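Doc8: Type I dockerin repeat domain from family 9 glycoside hydrolase WP_009982745[Ruminococcus flavefaciens] (Ruminococcus flavefaciens FD-1, PDB 5M2S) probably docks a family 9 glycoside hydrolase into the cellulosome by binding a cohesin module, through a calcium-binding dockerin fold. Local coordinates at residues Val43-Met46 against Gln47-Asn51. Numbering follows the deposited sequence. Where two conformers were deposited one is given.
Sequences VIIM and QSLSN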
loop_
_atom_site.group_PDB
_atom_site.type_symbol
_atom_site.label_atom_id
_atom_site.label_comp_id
_atom_site.label_asym_id
_atom_site.label_seq_id
_atom_site.Cartn_x
_atom_site.Cartn_y
_atom_site.Cartn_z
ATOM N N VAL B 43 -0.092 -10.573 2.109
ATOM C CA VAL B 43 -1.155 -10.804 3.078
ATOM C C VAL B 43 -1.288 -12.295 3.429
ATOM O O VAL B 43 -1.331 -12.663 4.607
ATOM C CB VAL B 43 -2.514 -10.274 2.547
ATOM C CG1 VAL B 43 -3.656 -10.692 3.452
ATOM C CG2 VAL B 43 -2.479 -8.745 2.403
ATOM N N ILE B 44 -1.401 -13.161 2.429
ATOM C CA ILE B 44 -1.643 -14.563 2.756
ATOM C C ILE B 44 -0.484 -15.191 3.578
ATOM O O ILE B 44 -0.721 -16.011 4.478
ATOM C CB ILE B 44 -2.046 -15.402 1.531
ATOM C CG1 ILE B 44 -2.763 -16.673 1.998
ATOM C CG2 ILE B 44 -0.871 -15.719 0.622
ATOM C CD1 ILE B 44 -3.329 -17.432 0.822
ATOM N N ILE B 45 0.746 -14.810 3.271
ATOM C CA ILE B 45 1.868 -15.250 4.051
ATOM C C ILE B 45 1.719 -14.774 5.506
ATOM O O ILE B 45 1.872 -15.562 6.437
ATOM C CB ILE B 45 3.202 -14.746 3.428
ATOM C CG1 ILE B 45 3.534 -15.527 2.132
ATOM C CG2 ILE B 45 4.380 -14.877 4.419
ATOM C CD1 ILE B 45 4.639 -14.877 1.297
ATOM N N MET B 46 1.389 -13.491 5.711
ATOM C CA MET B 46 1.271 -12.975 7.077
ATOM C C MET B 46 0.141 -13.666 7.821
ATOM O O MET B 46 0.268 -13.958 9.007
ATOM C CB MET B 46 1.046 -11.469 7.107
ATOM C CG MET B 46 2.212 -10.658 6.598
ATOM S SD MET B 46 3.799 -11.069 7.354
ATOM C CE MET B 46 3.398 -10.722 9.086
ATOM N N GLN B 47 -0.946 -13.959 7.121
ATOM C CA GLN B 47 -2.080 -14.619 7.751
ATOM C C GLN B 47 -1.730 -16.035 8.145
ATOM O O GLN B 47 -2.084 -16.478 9.267
ATOM C CB GLN B 47 -3.271 -14.622 6.812
ATOM C CG GLN B 47 -3.859 -13.248 6.573
ATOM C CD GLN B 47 -5.052 -13.331 5.664
ATOM O OE1 GLN B 47 -5.026 -14.069 4.695
ATOM N NE2 GLN B 47 -6.110 -12.589 5.984
ATOM N N SER B 48 -1.024 -16.744 7.265
ATOM C CA SER B 48 -0.610 -18.116 7.584
ATOM C C SER B 48 0.259 -18.151 8.831
ATOM O O SER B 48 0.120 -19.060 9.662
ATOM C CB SER B 48 0.134 -18.769 6.425
ATOM O OG SER B 48 0.633 -20.052 6.797
ATOM N N LEU B 49 1.159 -17.175 8.965
ATOM C CA LEU B 49 2.052 -17.111 10.114
ATOM C C LEU B 49 1.327 -16.677 11.404
ATOM O O LEU B 49 1.620 -17.195 12.494
ATOM C CB LEU B 49 3.197 -16.153 9.800
ATOM C CG LEU B 49 4.157 -16.668 8.706
ATOM C CD1 LEU B 49 5.099 -15.569 8.262
ATOM C CD2 LEU B 49 4.923 -17.882 9.178
ATOM N N SER B 50 0.379 -15.764 11.267
ATOM C CA SER B 50 -0.338 -15.183 12.421
ATOM C C SER B 50 -1.404 -16.109 12.998
ATOM O O SER B 50 -1.648 -16.078 14.217
ATOM C CB SER B 50 -1.018 -13.866 12.013
ATOM O OG SER B 50 -0.045 -12.926 11.588
ATOM N N ASN B 51 -2.017 -16.941 12.151
ATOM C CA ASN B 51 -3.083 -17.845 12.583
ATOM C C ASN B 51 -3.048 -19.129 11.745
ATOM O O ASN B 51 -3.889 -19.343 10.870
ATOM C CB ASN B 51 -4.443 -17.144 12.525
ATOM C CG ASN B 51 -5.535 -17.944 13.199
ATOM O OD1 ASN B 51 -5.321 -19.085 13.650
ATOM N ND2 ASN B 51 -6.735 -17.353 13.267
#
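Val43 and Gln47 sit one helical turn apart on helix 39-50, and their side chains run side by side in the same direction. Val43 O accepts a hydrogen bond from Gln47 N at 2.9 Å. The CG1 branch of Val43 lies against the amide carbon of Gln47, CG1 to CD 3.7 Å. That branch is anti to the backbone N (chi1 172°), which turns it toward the next turn of the helix. The Gln47 amide is held at both ends by another protein chain: OE1 bonds a polar side chain there and NE2 bonds to backbone. With an alanine at Gln47, the polar side chain and the backbone group of the other protein would probably lose their mates, and Val43 CG1 the amide lying beside it. Ile44 O takes the N-H of Ser48 at 2.9 Å, while the Ile44 side chain packs on Ala31 and Asn32 of the first calcium loop. Ile45 O accepts a hydrogen bond from Leu49 N at 3.1 Å. Alongside, Ile45 CG2 meets Leu49 CD1 at 4.0 Å, and both residues also touch helix 84-94. Met46 packs on Asn84 and Ala87 of that helix. Met46 O receives two bonds from Ser50, N at 2.9 Å and OG at 2.8 Å, from opposite faces of the carbonyl plane. Chi1 of -61° keeps OG beside the Ser50 backbone N, which lets both donors reach the same carbonyl oxygen. Asn51 follows the last turn and is the N-cap of helix 52-55; its OD1 makes a weak bond to Lys54 N and also bonds Ser53 OG. Ile45 and Leu49 thus join helix 39-50 to helix 84-94, and Met46 touches both that helix and a basic side chain of the other protein. Gln47 bonds that protein while Val43 packs on its backbone, consistent with a role in cohesin recognition.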